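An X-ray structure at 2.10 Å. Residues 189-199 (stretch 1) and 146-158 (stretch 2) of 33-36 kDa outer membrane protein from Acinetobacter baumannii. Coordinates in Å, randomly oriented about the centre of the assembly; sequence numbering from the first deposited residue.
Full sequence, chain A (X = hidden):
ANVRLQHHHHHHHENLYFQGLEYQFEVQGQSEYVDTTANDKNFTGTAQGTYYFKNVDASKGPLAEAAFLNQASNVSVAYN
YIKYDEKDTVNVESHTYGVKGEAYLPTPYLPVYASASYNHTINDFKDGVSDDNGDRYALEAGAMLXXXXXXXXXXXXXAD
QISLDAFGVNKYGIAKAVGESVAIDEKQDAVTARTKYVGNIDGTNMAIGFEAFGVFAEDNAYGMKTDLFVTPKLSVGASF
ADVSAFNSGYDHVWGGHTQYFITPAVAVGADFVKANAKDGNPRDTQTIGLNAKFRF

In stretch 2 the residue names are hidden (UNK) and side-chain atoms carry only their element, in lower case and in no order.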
# COMPACT_ATOMS: atom_id res chain seq x y z
N ASP A 189 -9.15 -2.83 19.23
CA ASP A 189 -9.71 -3.97 18.54
C ASP A 189 -10.56 -3.57 17.30
O ASP A 189 -11.37 -2.65 17.38
CB ASP A 189 -10.58 -4.73 19.52
CG ASP A 189 -10.62 -6.20 19.24
OD1 ASP A 189 -10.04 -6.65 18.22
OD2 ASP A 189 -11.23 -6.92 20.05
N ALA A 190 -10.38 -4.25 16.17
CA ALA A 190 -11.21 -4.00 15.01
C ALA A 190 -11.18 -5.13 13.98
O ALA A 190 -10.17 -5.84 13.84
CB ALA A 190 -10.82 -2.69 14.36
N VAL A 191 -12.29 -5.31 13.28
CA VAL A 191 -12.37 -6.22 12.16
C VAL A 191 -12.04 -5.37 10.96
O VAL A 191 -12.40 -4.19 10.91
CB VAL A 191 -13.80 -6.77 11.96
CG1 VAL A 191 -13.82 -7.75 10.79
CG2 VAL A 191 -14.30 -7.42 13.24
N THR A 192 -11.39 -5.96 9.96
CA THR A 192 -11.12 -5.20 8.76
C THR A 192 -11.55 -5.94 7.55
O THR A 192 -11.67 -7.19 7.56
CB THR A 192 -9.63 -4.93 8.60
OG1 THR A 192 -8.94 -6.18 8.46
CG2 THR A 192 -9.11 -4.17 9.82
N ALA A 193 -11.74 -5.19 6.48
CA ALA A 193 -12.07 -5.79 5.20
C ALA A 193 -11.39 -5.00 4.19
O ALA A 193 -11.34 -3.75 4.30
CB ALA A 193 -13.58 -5.76 4.91
N ARG A 194 -10.92 -5.69 3.15
CA ARG A 194 -10.42 -4.94 2.03
C ARG A 194 -10.41 -5.68 0.70
O ARG A 194 -10.35 -6.93 0.61
CB ARG A 194 -9.02 -4.42 2.40
CG ARG A 194 -7.88 -5.39 2.38
CD ARG A 194 -6.51 -4.66 2.57
NE ARG A 194 -5.49 -5.72 2.60
CZ ARG A 194 -4.83 -6.13 1.54
NH1 ARG A 194 -4.93 -5.51 0.39
NH2 ARG A 194 -4.00 -7.14 1.64
N THR A 195 -10.32 -4.86 -0.34
CA THR A 195 -10.27 -5.40 -1.67
C THR A 195 -9.21 -4.73 -2.46
O THR A 195 -8.88 -3.61 -2.17
CB THR A 195 -11.60 -5.21 -2.42
OG1 THR A 195 -11.87 -3.83 -2.61
CG2 THR A 195 -12.72 -5.81 -1.68
N LYS A 196 -8.66 -5.46 -3.43
CA LYS A 196 -7.71 -4.93 -4.34
C LYS A 196 -7.88 -5.45 -5.76
O LYS A 196 -8.00 -6.65 -5.99
CB LYS A 196 -6.27 -5.29 -3.89
CG LYS A 196 -5.15 -4.50 -4.63
CD LYS A 196 -3.79 -4.79 -3.92
CE LYS A 196 -2.54 -4.46 -4.70
NZ LYS A 196 -2.46 -3.01 -4.89
N TYR A 197 -7.80 -4.53 -6.73
CA TYR A 197 -7.87 -4.97 -8.14
C TYR A 197 -6.82 -4.31 -8.95
O TYR A 197 -6.56 -3.12 -8.77
CB TYR A 197 -9.28 -4.66 -8.78
CG TYR A 197 -9.37 -5.06 -10.26
CD1 TYR A 197 -9.48 -6.39 -10.63
CD2 TYR A 197 -9.38 -4.11 -11.25
CE1 TYR A 197 -9.58 -6.73 -11.96
CE2 TYR A 197 -9.50 -4.46 -12.58
CZ TYR A 197 -9.59 -5.76 -12.92
OH TYR A 197 -9.64 -6.10 -14.23
N VAL A 198 -6.33 -5.03 -9.96
CA VAL A 198 -5.43 -4.43 -10.95
C VAL A 198 -5.72 -5.10 -12.25
O VAL A 198 -5.66 -6.31 -12.36
CB VAL A 198 -3.92 -4.58 -10.56
CG1 VAL A 198 -3.04 -4.03 -11.68
CG2 VAL A 198 -3.64 -3.77 -9.32
N GLY A 199 -6.15 -4.32 -13.23
CA GLY A 199 -6.34 -4.83 -14.57
C GLY A 199 -5.74 -3.95 -15.66
O GLY A 199 -5.63 -2.71 -15.53
N UNK A 146 -11.42 -13.54 -8.46
CA UNK A 146 -11.26 -13.60 -9.90
C UNK A 146 -9.80 -13.30 -10.03
O UNK A 146 -9.19 -12.83 -9.10
c UNK A 146 -14.22 -11.53 -11.62
c UNK A 146 -13.64 -12.70 -10.82
c UNK A 146 -14.01 -13.97 -11.54
c UNK A 146 -12.12 -12.55 -10.65
N UNK A 147 -9.20 -13.65 -11.15
CA UNK A 147 -7.80 -13.30 -11.27
C UNK A 147 -7.56 -11.78 -11.06
O UNK A 147 -8.34 -10.98 -11.53
c UNK A 147 -9.65 -14.57 -12.23
c UNK A 147 -7.45 -13.74 -12.69
c UNK A 147 -8.35 -14.89 -12.96
N UNK A 148 -6.49 -11.44 -10.35
CA UNK A 148 -6.14 -10.07 -9.93
C UNK A 148 -7.14 -9.32 -9.05
O UNK A 148 -7.07 -8.08 -8.90
o UNK A 148 -3.79 -10.60 -11.57
c UNK A 148 -4.77 -10.00 -12.05
c UNK A 148 -5.76 -9.25 -11.14
n UNK A 148 -5.00 -9.94 -13.35
N UNK A 149 -8.12 -10.06 -8.50
CA UNK A 149 -9.05 -9.45 -7.59
C UNK A 149 -8.98 -10.14 -6.25
O UNK A 149 -9.43 -11.29 -6.10
c UNK A 149 -13.30 -7.60 -5.34
c UNK A 149 -12.61 -9.45 -6.77
c UNK A 149 -12.14 -6.91 -5.72
c UNK A 149 -11.23 -7.51 -6.63
c UNK A 149 -13.52 -8.86 -5.88
c UNK A 149 -11.46 -8.78 -7.17
c UNK A 149 -10.49 -9.40 -8.14
N UNK A 150 -8.46 -9.39 -5.28
CA UNK A 150 -8.31 -9.88 -3.96
C UNK A 150 -9.37 -9.30 -3.02
O UNK A 150 -9.54 -8.06 -2.91
c UNK A 150 -6.60 -11.27 -1.58
c UNK A 150 -6.52 -9.80 -1.97
c UNK A 150 -5.07 -9.31 -1.71
c UNK A 150 -6.89 -9.53 -3.43
N UNK A 151 -10.03 -10.20 -2.30
CA UNK A 151 -10.80 -9.81 -1.15
C UNK A 151 -10.22 -10.45 0.14
O UNK A 151 -10.01 -11.65 0.18
c UNK A 151 -12.23 -10.29 -1.31
c UNK A 151 -13.08 -9.78 -0.16
c UNK A 151 -12.73 -9.83 -2.62
N UNK A 152 -10.10 -9.65 1.19
CA UNK A 152 -9.49 -10.06 2.46
C UNK A 152 -10.19 -9.45 3.67
O UNK A 152 -10.55 -8.29 3.66
c UNK A 152 -8.05 -9.70 2.48
N UNK A 153 -10.43 -10.29 4.67
CA UNK A 153 -11.03 -9.84 5.91
C UNK A 153 -10.03 -10.16 7.01
O UNK A 153 -9.29 -11.12 6.90
c UNK A 153 -12.35 -10.58 6.23
c UNK A 153 -12.10 -12.08 6.27
c UNK A 153 -13.42 -10.24 5.20
N UNK A 154 -10.03 -9.39 8.08
CA UNK A 154 -9.11 -9.69 9.14
C UNK A 154 -9.45 -8.98 10.40
O UNK A 154 -10.58 -8.58 10.60
N UNK A 155 -8.43 -8.78 11.24
CA UNK A 155 -8.62 -7.95 12.41
C UNK A 155 -7.31 -7.42 12.92
O UNK A 155 -6.24 -7.84 12.50
c UNK A 155 -8.31 -9.14 15.68
o UNK A 155 -5.86 -11.65 16.72
c UNK A 155 -8.51 -9.49 14.35
c UNK A 155 -7.83 -10.57 13.83
c UNK A 155 -6.94 -11.28 14.62
c UNK A 155 -6.74 -10.92 15.94
c UNK A 155 -7.43 -9.83 16.47
c UNK A 155 -9.40 -8.70 13.48
N UNK A 156 -7.40 -6.41 13.78
CA UNK A 156 -6.25 -5.77 14.32
C UNK A 156 -6.52 -5.36 15.75
O UNK A 156 -7.66 -5.32 16.19
c UNK A 156 -6.99 -3.71 13.15
c UNK A 156 -5.81 -4.55 13.50
o UNK A 156 -4.90 -3.76 14.28
N UNK A 157 -5.45 -5.10 16.49
CA UNK A 157 -5.57 -4.95 17.94
C UNK A 157 -4.30 -4.32 18.52
O UNK A 157 -3.27 -4.24 17.84
c UNK A 157 -5.81 -6.33 18.57
o UNK A 157 -6.02 -6.23 19.97
N UNK A 158 -4.38 -3.93 19.80
CA UNK A 158 -3.21 -3.52 20.61
C UNK A 158 -2.46 -4.76 21.14
O UNK A 158 -2.97 -5.50 21.98
c UNK A 158 -4.33 -1.38 21.35
c UNK A 158 -2.39 -2.26 22.65
c UNK A 158 -3.61 -2.64 21.82
O HOH W 1 -6.21 -6.77 9.26

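Position 146 carries four carbons forked at the second and touches nothing on stretch 1: Leu 146. At 147, three carbons close a ring onto the backbone N, which only proline does; Pro 147 is the second residue of a type II turn ending at 149. Position 148 has two carbons, the second bearing one oxygen and one nitrogen, and its CB lies 3.2 Å from Val 198 O. This is Asn 148, at the positive phi (59°) of the turn's third place; its backbone O accepts a weak hydrogen bond from Val 198 N (3.3 Å).

At 149 one carbon leads to a six-carbon ring without a heteroatom, lying by Thr 195, and the CB meets the edge of the Tyr 197 ring (4.0 Å to CD1): Phe 149, whose CE1 reaches Thr 195 CB at 3.8 Å. Position 150 shows four carbons forked at the second, on the sheet face of Lys 196 and Arg 194, with one terminal carbon near the guanidinium. Leu 150 brings CD2 to 4.1 Å from Arg 194 NH2.

Position 151 is one carbon carrying two more, on the face of Thr 195: Val 151, whose CG2 is 4.1 Å from Thr 195 CG2. At 152 a single carbon, CB, lies 4.3 Å from Arg 194 CG: Ala 152. At 153 three carbons again branch at the first, beside Ala 193; Val 153 sets CG1 4.5 Å from Ala 193 CB.

Position 154 has no side-chain atom: Gly 154. An ideal CB would sit 3.4 Å from Thr 192 OG1, which the O of water 1 hydrogen-bonds at 2.9 Å. At 155 a carbon leads to a six-carbon ring bearing an oxygen, and its CB lies 3.0 Å from Ala 190 O: Tyr 155. Asp 189 OD1 lies at the ring's edge, 4.0 Å from Tyr 155 CD2. At 156, one carbon carries an oxygen and a methyl that faces Ala 190 and Thr 192: Thr 156, its CG2 4.1 Å from Ala 190 CB. Position 157, a carbon then an oxygen, has its CB 4.3 Å from Asp 189 OD1: Ser 157. At 158, three carbons branch at the first, out of contact: Val 158, poorly ordered.

Reciprocal backbone hydrogen bonds join Ala 190 to Thr 156, Thr 192 to Gly 154, Arg 194 to Ala 152 and Lys 196 to Leu 150, holding the antiparallel strands in this register. CA-H...O contacts fill in between. Side chains pair on alternating faces; backbone bonding alone does not explain the choice of register.

Stretch 2, residues 146-158: LPNFLVAVGYTSV
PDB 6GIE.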